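Histidine kinase (Methanosarcina mazei, PDB 3LIB) is probably a membrane-bound sensor kinase that transfers phosphate from ATP to a protein histidine, this piece being its extracellular sensor domain. Local coordinates at residues A[63-68]-A[106-111]. Numbering follows the deposited sequence.
Sequences NLLRDN and WNKMNG
The last turn of helix 54-66 packs against the end of strand 104-107 and the turn after it, the backbones coming closest at Leu65 and Trp106, whose CA atoms are 7.0 Å apart. Leu65 points at the strand and has the largest share of the contact. Its CG and CD1 rest against the backbone of Trp106 and Asn107, with CD1 4.0 Å from Asn107 CA, while CD2 lies along the far end of Lys108. The leucine branches and the lysine chain run alongside each other head to tail: Leu65 CD1 touches Lys108 CG at 3.9 Å, and Leu65 CD2 approaches Lys108 CE at 4.0 Å. In Lys108, CG stands anti to the carbonyl carbon (chi1 -66°), the chain is straight through chi2 and chi3, then a bend at chi4 (130°) sets NZ over the C-terminal end of the helix. There NZ is held chiefly by the carbonyl of Pro69, with Leu71 O as a further acceptor, and adds a weak 3.5 Å hydrogen bond to Leu65 O, an arrangement likely to suit its positive charge. Asn68 steadies this helix end, its ND2 giving an in-plane bond to a lone pair of Leu64 O. An alanine in place of Leu65 would remove CG and both methyls that rest on Trp106 O, Asn107 CA and the Lys108 chain, and would probably loosen the helix end against the strand. Trp106 also lies on Leu58 and Leu61 of the same helix, so the contact joins helix and antiparallel sheet in what is probably the membrane-distal part of a PDC-fold (Cache) sensor domain.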
loop_
_atom_site.group_PDB
_atom_site.type_symbol
_atom_site.label_atom_id
_atom_site.label_comp_id
_atom_site.label_asym_id
_atom_site.label_seq_id
_atom_site.Cartn_x
_atom_site.Cartn_y
_atom_site.Cartn_z
ATOM N N ASN A 63 -20.109 -0.804 7.416
ATOM C CA ASN A 63 -20.484 0.476 6.846
ATOM C C ASN A 63 -19.367 1.378 6.349
ATOM O O ASN A 63 -19.618 2.248 5.525
ATOM C CB ASN A 63 -21.308 1.259 7.848
ATOM C CG ASN A 63 -22.755 0.966 7.727
ATOM O OD1 ASN A 63 -23.342 0.431 8.788
ATOM N ND2 ASN A 63 -23.350 1.196 6.679
ATOM N N LEU A 64 -18.152 1.232 6.872
ATOM C CA LEU A 64 -17.032 2.034 6.363
ATOM C C LEU A 64 -16.521 1.433 5.039
ATOM O O LEU A 64 -16.038 2.148 4.154
ATOM C CB LEU A 64 -15.898 2.132 7.393
ATOM C CG LEU A 64 -16.065 2.906 8.707
ATOM C CD1 LEU A 64 -14.919 2.587 9.639
ATOM C CD2 LEU A 64 -16.133 4.380 8.483
ATOM N N LEU A 65 -16.644 0.112 4.918
ATOM C CA LEU A 65 -16.302 -0.588 3.700
ATOM C C LEU A 65 -17.282 -0.178 2.624
ATOM O O LEU A 65 -16.919 0.094 1.473
ATOM C CB LEU A 65 -16.439 -2.083 3.921
ATOM C CG LEU A 65 -15.462 -2.913 3.099
ATOM C CD1 LEU A 65 -16.180 -4.048 2.396
ATOM C CD2 LEU A 65 -14.757 -2.046 2.089
ATOM N N ARG A 66 -18.545 -0.144 3.032
ATOM C CA ARG A 66 -19.660 0.002 2.111
ATOM C C ARG A 66 -19.631 1.407 1.550
ATOM O O ARG A 66 -19.976 1.645 0.398
ATOM C CB ARG A 66 -20.982 -0.332 2.831
ATOM C CG ARG A 66 -22.259 0.472 2.394
ATOM C CD ARG A 66 -23.581 -0.285 2.735
ATOM N NE ARG A 66 -23.734 -1.502 1.913
ATOM C CZ ARG A 66 -23.377 -2.748 2.271
ATOM N NH1 ARG A 66 -22.845 -3.016 3.469
ATOM N NH2 ARG A 66 -23.571 -3.750 1.418
ATOM N N ASP A 67 -19.147 2.323 2.372
ATOM C CA ASP A 67 -19.182 3.742 2.070
ATOM C C ASP A 67 -17.855 4.215 1.484
ATOM O O ASP A 67 -17.683 5.400 1.202
ATOM C CB ASP A 67 -19.455 4.491 3.362
ATOM C CG ASP A 67 -20.027 5.849 3.129
ATOM O OD1 ASP A 67 -21.273 5.930 3.069
ATOM O OD2 ASP A 67 -19.242 6.836 3.037
ATOM N N ASN A 68 -16.919 3.280 1.324
ATOM C CA ASN A 68 -15.582 3.579 0.823
ATOM C C ASN A 68 -15.240 2.536 -0.212
ATOM O O ASN A 68 -14.563 1.539 0.075
ATOM C CB ASN A 68 -14.569 3.562 1.957
ATOM C CG ASN A 68 -14.695 4.750 2.847
ATOM O OD1 ASN A 68 -14.263 5.836 2.504
ATOM N ND2 ASN A 68 -15.311 4.560 3.994
ATOM N N TRP A 106 -14.049 -7.197 7.407
ATOM C CA TRP A 106 -15.133 -6.967 6.440
ATOM C C TRP A 106 -14.615 -6.657 5.034
ATOM O O TRP A 106 -14.120 -5.563 4.814
ATOM C CB TRP A 106 -15.978 -5.791 6.892
ATOM C CG TRP A 106 -17.274 -6.147 7.544
ATOM C CD1 TRP A 106 -17.595 -6.004 8.860
ATOM C CD2 TRP A 106 -18.444 -6.658 6.898
ATOM N NE1 TRP A 106 -18.881 -6.406 9.074
ATOM C CE2 TRP A 106 -19.423 -6.818 7.887
ATOM C CE3 TRP A 106 -18.755 -6.999 5.575
ATOM C CZ2 TRP A 106 -20.685 -7.305 7.605
ATOM C CZ3 TRP A 106 -20.002 -7.486 5.297
ATOM C CH2 TRP A 106 -20.955 -7.636 6.305
ATOM N N ASN A 107 -14.771 -7.565 4.071
ATOM C CA ASN A 107 -14.024 -7.440 2.811
ATOM C C ASN A 107 -14.715 -7.859 1.511
ATOM O O ASN A 107 -15.388 -8.900 1.435
ATOM C CB ASN A 107 -12.814 -8.323 2.906
ATOM C CG ASN A 107 -13.206 -9.760 3.035
ATOM O OD1 ASN A 107 -14.136 -10.092 3.794
ATOM N ND2 ASN A 107 -12.538 -10.632 2.280
ATOM N N LYS A 108 -14.445 -7.087 0.464
ATOM C CA LYS A 108 -14.914 -7.369 -0.876
ATOM C C LYS A 108 -14.110 -8.425 -1.582
ATOM O O LYS A 108 -14.140 -8.456 -2.796
ATOM C CB LYS A 108 -14.805 -6.120 -1.735
ATOM C CG LYS A 108 -15.707 -5.005 -1.325
ATOM C CD LYS A 108 -15.310 -3.756 -2.047
ATOM C CE LYS A 108 -16.206 -2.633 -1.627
ATOM N NZ LYS A 108 -15.414 -1.429 -1.243
ATOM N N MET A 109 -13.404 -9.293 -0.858
ATOM C CA MET A 109 -12.382 -10.160 -1.512
ATOM C C MET A 109 -12.826 -10.969 -2.774
ATOM O O MET A 109 -11.972 -11.362 -3.581
ATOM C CB MET A 109 -11.597 -11.017 -0.495
ATOM C CG MET A 109 -10.054 -10.946 -0.678
ATOM S SD MET A 109 -8.976 -11.276 0.770
ATOM C CE MET A 109 -9.713 -12.717 1.565
ATOM N N ASN A 110 -14.131 -11.186 -2.980
ATOM C CA ASN A 110 -14.597 -11.800 -4.244
ATOM C C ASN A 110 -15.906 -11.177 -4.746
ATOM O O ASN A 110 -16.958 -11.831 -4.781
ATOM C CB ASN A 110 -14.740 -13.309 -4.083
ATOM C CG ASN A 110 -14.024 -13.806 -2.861
ATOM O OD1 ASN A 110 -14.595 -13.526 -1.691
ATOM N ND2 ASN A 110 -12.947 -14.389 -2.953
ATOM N N GLY A 111 -15.825 -9.903 -5.131
ATOM C CA GLY A 111 -17.004 -9.124 -5.514
ATOM C C GLY A 111 -17.997 -9.068 -4.365
ATOM O O GLY A 111 -18.444 -7.995 -3.964
#